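Local coordinates for protein enterochelin esterase (Salmonella enterica subsp. enterica serovar Typhimurium, PDB 3MGA) that probably hydrolyses the ester bonds of ferric enterobactin, the iron-loaded siderophore, so that the bacterium can recover its iron, at residues A[10-16]-A[77-81]; A[92-96]-A[147-151]; A[171-176]-A[188-193]; A[281-285]-A[399-403]. All blocks are in the same frame, centred on the assembly; numbering follows the deposited sequence. Where two conformers were deposited one is given.

Interaction 1: A[10-16]-A[77-81]; sequences TGSEAWW and GTDVW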
# COMPACT_ATOMS: atom_id res chain seq x y z
N THR A 10 5.27 37.95 3.68
CA THR A 10 4.77 36.73 3.00
C THR A 10 5.20 36.72 1.54
O THR A 10 5.20 37.76 0.89
CB THR A 10 3.23 36.62 3.10
OG1 THR A 10 2.85 36.54 4.48
CG2 THR A 10 2.72 35.38 2.37
N GLY A 11 5.57 35.54 1.04
CA GLY A 11 6.01 35.38 -0.34
C GLY A 11 7.45 35.81 -0.59
O GLY A 11 7.93 35.74 -1.72
N SER A 12 8.14 36.25 0.47
CA SER A 12 9.53 36.68 0.36
C SER A 12 10.47 35.49 0.49
O SER A 12 10.05 34.40 0.87
CB SER A 12 9.85 37.72 1.43
OG SER A 12 9.65 37.20 2.73
N GLU A 13 11.74 35.71 0.16
CA GLU A 13 12.75 34.66 0.25
C GLU A 13 12.88 34.15 1.68
O GLU A 13 12.92 32.95 1.91
CB GLU A 13 14.11 35.18 -0.25
CG GLU A 13 15.23 34.13 -0.23
CD GLU A 13 14.94 32.93 -1.11
OE1 GLU A 13 14.26 33.09 -2.14
OE2 GLU A 13 15.43 31.82 -0.79
N ALA A 14 12.93 35.09 2.63
CA ALA A 14 13.05 34.75 4.05
C ALA A 14 11.81 34.02 4.57
O ALA A 14 11.89 33.24 5.52
CB ALA A 14 13.30 36.02 4.87
N TRP A 15 10.66 34.29 3.95
CA TRP A 15 9.41 33.66 4.34
C TRP A 15 9.39 32.19 3.89
O TRP A 15 8.91 31.33 4.62
CB TRP A 15 8.22 34.42 3.76
CG TRP A 15 6.90 33.87 4.17
CD1 TRP A 15 6.20 34.18 5.30
CD2 TRP A 15 6.10 32.94 3.44
NE1 TRP A 15 5.02 33.49 5.33
CE2 TRP A 15 4.93 32.71 4.20
CE3 TRP A 15 6.26 32.26 2.23
CZ2 TRP A 15 3.92 31.84 3.78
CZ3 TRP A 15 5.26 31.39 1.81
CH2 TRP A 15 4.10 31.19 2.59
N TRP A 16 9.91 31.92 2.69
CA TRP A 16 9.97 30.54 2.19
C TRP A 16 10.93 29.66 3.00
O TRP A 16 10.76 28.44 3.06
CB TRP A 16 10.35 30.49 0.70
CG TRP A 16 9.22 30.86 -0.21
CD1 TRP A 16 9.11 31.98 -0.98
CD2 TRP A 16 8.02 30.10 -0.43
NE1 TRP A 16 7.92 31.96 -1.68
CE2 TRP A 16 7.24 30.82 -1.36
CE3 TRP A 16 7.55 28.88 0.05
CZ2 TRP A 16 6.00 30.36 -1.80
CZ3 TRP A 16 6.31 28.42 -0.39
CH2 TRP A 16 5.55 29.16 -1.30
N GLY A 77 -0.51 38.71 -5.79
CA GLY A 77 0.73 39.48 -5.73
C GLY A 77 2.01 38.69 -5.52
O GLY A 77 3.10 39.20 -5.78
N THR A 78 1.89 37.45 -5.05
CA THR A 78 3.07 36.60 -4.77
C THR A 78 3.07 35.28 -5.54
O THR A 78 2.08 34.91 -6.17
CB THR A 78 3.14 36.25 -3.28
OG1 THR A 78 1.94 35.57 -2.89
CG2 THR A 78 3.30 37.50 -2.43
N ASP A 79 4.20 34.58 -5.47
CA ASP A 79 4.36 33.27 -6.12
C ASP A 79 3.94 32.14 -5.17
O ASP A 79 4.36 30.99 -5.34
CB ASP A 79 5.81 33.06 -6.57
CG ASP A 79 6.80 32.97 -5.41
OD1 ASP A 79 6.38 33.11 -4.24
OD2 ASP A 79 8.00 32.77 -5.67
N VAL A 80 3.13 32.47 -4.16
CA VAL A 80 2.70 31.49 -3.19
C VAL A 80 1.32 30.95 -3.50
O VAL A 80 0.37 31.72 -3.66
CB VAL A 80 2.61 32.10 -1.77
CG1 VAL A 80 2.15 31.05 -0.77
CG2 VAL A 80 3.95 32.70 -1.35
N TRP A 81 1.23 29.63 -3.61
CA TRP A 81 -0.04 28.94 -3.81
C TRP A 81 -0.33 28.26 -2.48
O TRP A 81 0.59 27.83 -1.78
CB TRP A 81 0.02 27.93 -4.95
CG TRP A 81 0.13 28.54 -6.31
CD1 TRP A 81 1.25 29.06 -6.88
CD2 TRP A 81 -0.90 28.63 -7.30
NE1 TRP A 81 0.98 29.50 -8.15
CE2 TRP A 81 -0.34 29.25 -8.43
CE3 TRP A 81 -2.25 28.27 -7.33
CZ2 TRP A 81 -1.07 29.51 -9.59
CZ3 TRP A 81 -2.98 28.53 -8.47
CH2 TRP A 81 -2.39 29.14 -9.59
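The loop 77-79 and the start of strand 80-87 lie against the first residues of the modelled chain. T78 comes first: its methyl CG2 lies 3.8 Å from T10 O and 4.0 Å from G11 CA. The backbones draw closest here, with 5.5 Å between the CA atoms of G11 and T78; a beta carbon on residue 11 would collide with that methyl, and its positive phi also favours glycine. T78 turns its hydroxyl to I75 O instead. D79 follows, and its carboxylate suits a spot between two donors: OD1 accepts a hydrogen bond from W16 NE1 at 3.2 Å, near the plane of the indole, while OD2 forms a salt bridge with R39. V80 then opens the strand and directs its compact branched side chain toward the helix, where CG2 packs 3.5 Å from G11 CA and 3.7 Å from W15 CZ3, with the W16 ring closing the same pocket. S12, the N-cap residue, starts that helix, its OG accepting a weak capping bond from W15 N. W37 of strand 32-39 touches W15, W16 and V80. The arrangement is a short, N-capped helix packed on an antiparallel beta sheet of the N-terminal, E-set-related domain.

Interaction 2: A[92-96]-A[147-151]; sequences RGSYC and HAVSA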
# COMPACT_ATOMS: atom_id res chain seq x y z
N ARG A 92 -2.38 9.25 8.04
CA ARG A 92 -1.10 9.20 7.36
C ARG A 92 -1.38 8.89 5.91
O ARG A 92 -2.26 8.08 5.61
CB ARG A 92 -0.20 8.14 7.99
CG ARG A 92 1.07 7.77 7.23
CD ARG A 92 2.13 7.24 8.24
NE ARG A 92 1.58 6.16 9.05
CZ ARG A 92 2.01 5.80 10.24
NH1 ARG A 92 3.00 6.44 10.86
NH2 ARG A 92 1.41 4.79 10.85
N GLY A 93 -0.67 9.55 5.00
CA GLY A 93 -0.89 9.31 3.59
C GLY A 93 0.04 10.04 2.66
O GLY A 93 0.75 10.96 3.06
N SER A 94 0.04 9.61 1.40
CA SER A 94 0.86 10.18 0.36
C SER A 94 0.12 11.30 -0.32
O SER A 94 -1.12 11.36 -0.28
CB SER A 94 1.17 9.13 -0.71
OG SER A 94 1.76 7.98 -0.15
N TYR A 95 0.87 12.19 -0.95
CA TYR A 95 0.26 13.28 -1.71
C TYR A 95 1.25 13.76 -2.74
O TYR A 95 2.44 13.44 -2.68
CB TYR A 95 -0.18 14.44 -0.80
CG TYR A 95 0.97 15.22 -0.21
CD1 TYR A 95 1.63 14.79 0.93
CD2 TYR A 95 1.39 16.41 -0.80
CE1 TYR A 95 2.69 15.52 1.46
CE2 TYR A 95 2.44 17.14 -0.27
CZ TYR A 95 3.09 16.69 0.85
OH TYR A 95 4.14 17.43 1.37
N CYS A 96 0.74 14.51 -3.71
CA CYS A 96 1.57 15.07 -4.76
C CYS A 96 0.82 16.26 -5.31
O CYS A 96 -0.38 16.37 -5.11
CB CYS A 96 1.87 14.02 -5.85
SG CYS A 96 0.41 13.31 -6.69
N HIS A 147 4.88 8.45 -10.99
CA HIS A 147 5.22 9.80 -10.54
C HIS A 147 5.74 9.76 -9.10
O HIS A 147 5.52 8.79 -8.37
CB HIS A 147 4.00 10.73 -10.62
CG HIS A 147 2.86 10.32 -9.74
ND1 HIS A 147 1.76 9.63 -10.21
CD2 HIS A 147 2.65 10.49 -8.41
CE1 HIS A 147 0.92 9.41 -9.22
NE2 HIS A 147 1.44 9.91 -8.11
N ALA A 148 6.43 10.83 -8.70
CA ALA A 148 6.96 10.93 -7.35
C ALA A 148 5.85 11.42 -6.40
O ALA A 148 4.93 12.11 -6.82
CB ALA A 148 8.15 11.89 -7.32
N VAL A 149 5.96 11.03 -5.14
CA VAL A 149 4.99 11.41 -4.12
C VAL A 149 5.71 11.85 -2.86
O VAL A 149 6.93 11.70 -2.75
CB VAL A 149 4.07 10.24 -3.76
CG1 VAL A 149 3.13 9.93 -4.91
CG2 VAL A 149 4.91 9.01 -3.36
N SER A 150 4.96 12.39 -1.90
CA SER A 150 5.53 12.86 -0.64
C SER A 150 4.73 12.33 0.55
O SER A 150 3.57 11.99 0.41
CB SER A 150 5.62 14.37 -0.64
OG SER A 150 6.44 14.80 -1.72
N ALA A 151 5.37 12.27 1.71
CA ALA A 151 4.75 11.73 2.91
C ALA A 151 4.30 12.79 3.92
O ALA A 151 5.03 13.75 4.22
CB ALA A 151 5.71 10.77 3.58
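Two backbone hydrogen bonds join these antiparallel strands: Y95 N to S150 O at 3.0 Å and S150 N to Y95 O at 2.8 Å, making Y95 and S150 a hydrogen-bonded pair. The neighbouring S94 and A151 form a non-hydrogen-bonded pair, and a CA-H...O contact of 3.3 Å from S94 CA to S150 O adds to the ladder. Among side chains, the broad Y95 ring covers S150, whose CB lies 4.0 Å from the ring centroid in a CH-pi contact; a small serine fits under it. Both hydroxyl groups are satisfied by D134, Y95 OH through the carboxylate and S150 OG through the backbone N. C96 SG stands 3.8 Å from H147 NE2, obliquely to the imidazole, and C96 CB makes a loose apolar contact with V149 CG1 at 4.4 Å. On the face of S94 and A151, both small, L386 of helix 385-399 packs against both. This is the central antiparallel pair of a four-stranded sheet, consistent with the E-set (immunoglobulin-like) beta sandwich assigned to the N-terminal domain.

Interaction 3: A[171-176]-A[188-193]; sequences SPPLMM and RVWILT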
# COMPACT_ATOMS: atom_id res chain seq x y z
N SER A 171 22.74 -9.76 6.15
CA SER A 171 22.78 -10.43 4.87
C SER A 171 22.22 -9.53 3.77
O SER A 171 21.13 -8.97 3.92
CB SER A 171 21.94 -11.71 4.90
OG SER A 171 22.33 -12.56 5.95
N PRO A 172 22.95 -9.37 2.66
CA PRO A 172 22.41 -8.57 1.57
C PRO A 172 21.32 -9.33 0.81
O PRO A 172 21.37 -10.57 0.74
CB PRO A 172 23.61 -8.35 0.67
CG PRO A 172 24.49 -9.53 0.92
CD PRO A 172 24.29 -9.90 2.35
N PRO A 173 20.33 -8.61 0.27
CA PRO A 173 19.28 -9.26 -0.50
C PRO A 173 19.84 -9.86 -1.77
O PRO A 173 20.68 -9.25 -2.42
CB PRO A 173 18.31 -8.11 -0.82
CG PRO A 173 19.10 -6.86 -0.63
CD PRO A 173 20.14 -7.15 0.38
N LEU A 174 19.40 -11.06 -2.12
CA LEU A 174 19.86 -11.74 -3.31
C LEU A 174 18.75 -11.70 -4.34
O LEU A 174 17.58 -11.60 -3.98
CB LEU A 174 20.24 -13.18 -3.00
CG LEU A 174 21.34 -13.39 -1.94
CD1 LEU A 174 21.44 -14.85 -1.52
CD2 LEU A 174 22.69 -12.88 -2.46
N MSE A 175 19.13 -11.76 -5.61
CA MSE A 175 18.19 -11.71 -6.72
C MSE A 175 18.30 -12.97 -7.57
O MSE A 175 19.39 -13.48 -7.81
CB MSE A 175 18.45 -10.47 -7.57
CG MSE A 175 18.04 -9.18 -6.89
SE MSE A 175 18.79 -7.56 -7.68
CE MSE A 175 20.68 -7.90 -7.30
N MSE A 176 17.15 -13.44 -8.04
CA MSE A 176 17.10 -14.63 -8.84
C MSE A 176 16.11 -14.42 -9.98
O MSE A 176 15.08 -13.76 -9.82
CB MSE A 176 16.68 -15.76 -7.92
CG MSE A 176 16.47 -17.08 -8.55
SE MSE A 176 15.87 -18.34 -7.20
CE MSE A 176 15.40 -19.76 -8.45
N ARG A 188 11.84 -11.57 -11.90
CA ARG A 188 12.80 -11.43 -10.81
C ARG A 188 12.14 -11.77 -9.49
O ARG A 188 10.97 -11.45 -9.27
CB ARG A 188 13.28 -9.98 -10.66
CG ARG A 188 14.10 -9.41 -11.78
CD ARG A 188 14.31 -7.91 -11.57
NE ARG A 188 13.06 -7.14 -11.64
CZ ARG A 188 12.95 -5.83 -11.42
NH1 ARG A 188 14.02 -5.10 -11.11
NH2 ARG A 188 11.76 -5.24 -11.52
N VAL A 189 12.92 -12.39 -8.61
CA VAL A 189 12.50 -12.69 -7.26
C VAL A 189 13.67 -12.30 -6.34
O VAL A 189 14.85 -12.50 -6.70
CB VAL A 189 12.11 -14.17 -7.06
CG1 VAL A 189 10.89 -14.52 -7.93
CG2 VAL A 189 13.30 -15.10 -7.37
N TRP A 190 13.36 -11.71 -5.20
CA TRP A 190 14.40 -11.31 -4.26
C TRP A 190 14.36 -12.19 -3.02
O TRP A 190 13.29 -12.60 -2.57
CB TRP A 190 14.23 -9.85 -3.85
CG TRP A 190 14.51 -8.85 -4.92
CD1 TRP A 190 15.68 -8.15 -5.10
CD2 TRP A 190 13.61 -8.37 -5.93
NE1 TRP A 190 15.56 -7.28 -6.16
CE2 TRP A 190 14.30 -7.41 -6.69
CE3 TRP A 190 12.29 -8.67 -6.26
CZ2 TRP A 190 13.71 -6.75 -7.76
CZ3 TRP A 190 11.71 -8.01 -7.33
CH2 TRP A 190 12.42 -7.06 -8.06
N ILE A 191 15.52 -12.48 -2.45
CA ILE A 191 15.58 -13.32 -1.27
C ILE A 191 16.36 -12.66 -0.16
O ILE A 191 17.52 -12.32 -0.34
CB ILE A 191 16.26 -14.67 -1.57
CG1 ILE A 191 15.52 -15.44 -2.66
CG2 ILE A 191 16.32 -15.53 -0.31
CD1 ILE A 191 16.18 -16.78 -3.02
N LEU A 192 15.73 -12.48 0.98
CA LEU A 192 16.40 -11.92 2.15
C LEU A 192 16.26 -12.92 3.30
O LEU A 192 15.19 -13.43 3.53
CB LEU A 192 15.78 -10.59 2.59
CG LEU A 192 16.39 -10.01 3.87
CD1 LEU A 192 17.81 -9.54 3.58
CD2 LEU A 192 15.56 -8.86 4.41
N THR A 193 17.36 -13.18 4.00
CA THR A 193 17.35 -14.06 5.15
C THR A 193 17.76 -13.20 6.34
O THR A 193 18.66 -12.38 6.22
CB THR A 193 18.34 -15.23 5.01
OG1 THR A 193 19.67 -14.72 4.94
CG2 THR A 193 18.05 -16.04 3.76
O HOH W 1 20.17 -12.50 2.60
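Strands 174-180 and 185-193 nestle edge to edge, and the fit of their side chains differs on the two faces. On the face of L174, M176, V189 and I191, the branched V189 fills the space beside the straight, all-trans selenomethionine M176, with CG2 3.5 Å from M176 CB, while the M176 SE reaches to 4.5 Å from I191 CD1. L174 and I191, a hydrogen-bonded pair, sit side by side with CB atoms 4.5 Å apart. On the opposite face the flat W190 indole lies next to M175, also selenomethionine, whose SE is 4.5 Å from the centroid of the five-membered ring in an oblique Met-aromatic contact. Where the strand pairing ends, L192 bends its CD1 into the hollow under S171, 3.4 Å from S171 O. P173 has no amide hydrogen to offer and suits the loop just before the strand. The gap there holds a water that donates to P172 O at 2.9 Å and accepts from T193 N at 3.2 Å. Two pairs of backbone bonds, L174 with I191 and M176 with V189, measure 2.7 to 2.9 Å between N and O. Helix 256-273 covers V189 and I191; these are the two arms of an antiparallel beta hairpin at the edge of the alpha/beta-hydrolase sheet.

Interaction 4: A[281-285]-A[399-403]; sequences GRTVV and LWQPL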
# COMPACT_ATOMS: atom_id res chain seq x y z
N GLY A 281 1.59 -23.47 9.07
CA GLY A 281 1.25 -22.56 10.17
C GLY A 281 2.08 -21.30 10.33
O GLY A 281 1.65 -20.37 11.00
N ARG A 282 3.28 -21.28 9.77
CA ARG A 282 4.12 -20.08 9.83
C ARG A 282 4.58 -19.62 8.46
O ARG A 282 5.54 -18.86 8.35
CB ARG A 282 5.33 -20.26 10.75
CG ARG A 282 6.21 -21.46 10.46
CD ARG A 282 7.47 -21.32 11.28
NE ARG A 282 8.17 -22.58 11.49
CZ ARG A 282 8.11 -23.30 12.61
NH1 ARG A 282 7.40 -22.91 13.65
NH2 ARG A 282 8.80 -24.44 12.68
N THR A 283 3.88 -20.07 7.42
CA THR A 283 4.19 -19.72 6.06
C THR A 283 3.26 -18.59 5.67
O THR A 283 2.03 -18.75 5.61
CB THR A 283 4.03 -20.92 5.13
OG1 THR A 283 4.90 -21.98 5.58
CG2 THR A 283 4.38 -20.54 3.71
N VAL A 284 3.86 -17.43 5.40
CA VAL A 284 3.09 -16.26 5.06
C VAL A 284 3.04 -15.91 3.59
O VAL A 284 3.99 -16.10 2.85
CB VAL A 284 3.65 -15.02 5.81
CG1 VAL A 284 3.01 -13.71 5.26
CG2 VAL A 284 3.43 -15.16 7.31
N VAL A 285 1.89 -15.40 3.20
CA VAL A 285 1.68 -14.88 1.88
C VAL A 285 1.08 -13.51 2.21
O VAL A 285 0.04 -13.40 2.87
CB VAL A 285 0.79 -15.76 1.02
CG1 VAL A 285 0.49 -15.06 -0.28
CG2 VAL A 285 1.49 -17.12 0.77
N LEU A 399 0.78 -12.43 12.53
CA LEU A 399 0.79 -13.77 11.97
C LEU A 399 1.82 -14.70 12.63
O LEU A 399 1.58 -15.90 12.75
CB LEU A 399 1.01 -13.73 10.46
CG LEU A 399 -0.15 -13.09 9.69
CD1 LEU A 399 0.20 -12.92 8.22
CD2 LEU A 399 -1.42 -13.91 9.87
N TRP A 400 2.95 -14.15 13.06
CA TRP A 400 3.98 -14.97 13.71
C TRP A 400 4.03 -14.79 15.22
O TRP A 400 4.99 -15.21 15.86
CB TRP A 400 5.38 -14.68 13.14
CG TRP A 400 5.62 -15.19 11.78
CD1 TRP A 400 5.23 -16.39 11.27
CD2 TRP A 400 6.45 -14.58 10.79
NE1 TRP A 400 5.70 -16.54 10.00
CE2 TRP A 400 6.47 -15.45 9.68
CE3 TRP A 400 7.17 -13.39 10.73
CZ2 TRP A 400 7.17 -15.15 8.52
CZ3 TRP A 400 7.86 -13.09 9.59
CH2 TRP A 400 7.86 -13.97 8.49
N GLN A 401 3.00 -14.18 15.79
CA GLN A 401 2.96 -13.95 17.24
C GLN A 401 3.29 -15.20 18.08
O GLN A 401 4.01 -15.09 19.05
CB GLN A 401 1.61 -13.39 17.66
CG GLN A 401 1.60 -12.81 19.06
CD GLN A 401 0.26 -12.19 19.42
OE1 GLN A 401 0.16 -10.99 19.68
NE2 GLN A 401 -0.80 -13.00 19.37
N PRO A 402 2.75 -16.38 17.70
CA PRO A 402 3.06 -17.59 18.50
C PRO A 402 4.56 -17.92 18.60
O PRO A 402 5.04 -18.21 19.69
CB PRO A 402 2.31 -18.71 17.77
CG PRO A 402 1.18 -18.01 17.08
CD PRO A 402 1.72 -16.65 16.68
N LEU A 403 5.27 -17.87 17.47
CA LEU A 403 6.71 -18.14 17.46
C LEU A 403 7.47 -17.05 18.20
O LEU A 403 8.33 -17.34 19.02
CB LEU A 403 7.27 -18.18 16.04
CG LEU A 403 6.85 -19.24 15.03
CD1 LEU A 403 5.38 -19.10 14.66
CD2 LEU A 403 7.73 -19.09 13.80
O HOH W 2 2.58 -18.43 12.69
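This is a largely buried contact between a helix end and a strand start in the alpha/beta-hydrolase fold: the turn 281-283 leads into the central strand 284-288, while 399-403 is the junction between helix 385-399 and the short C-terminal helix 401-404. Strand 284-288 leads into a GxSxG pattern (G287, S289, G291), which fits a nucleophile elbow, so the contact lies at the far end of the strand from that probable catalytic turn. Packing is mainly apolar. V284, whose beta branch suits a strand, points its CG2 at L399 CD1 (4.0 Å) and at W400 CE2 (3.9 Å), and L399 itself reaches on to strands 308-312 and 344-350. L403 covers the aliphatic part of R282, with its CD2 3.4 Å from R282 CD, while the charged end of that arginine makes a salt bridge with E201. W400 follows directly on helix 385-399 and is the N-cap of the next; its wide ring fills the space beside V284, touching A205 of strand 204-207. A water bridges the two backbones, donating to G281 O and to L399 O, each at 2.7 Å. The indole nitrogen finds its acceptor in the turn: W400 NE1 donates to R282 O at 2.9 Å, nearly straight at 168°.

Interactions 2 and 4 are the buried contacts, whereas 1 and 3 are partly exposed. Backbone ladders between antiparallel strands dominate 2 and 3, one in the middle of a four-stranded sheet and the other at an edge of the alpha/beta-hydrolase sheet; 1 and 4 instead set helix ends and their flanking residues against the start of a strand, each using an indole NH as donor, to a carboxylate in 1 and to a carbonyl in 4. Interactions 3 and 4 reach the same sheet, their centres about 20 Å apart, while 1 and 2 belong to separate N-terminal sheets, linked by consecutive strands 80-87 and 92-100. The start of helix 385-399 packs on interaction 2 and its last residue, L399, joins interaction 4, so one helix touches both.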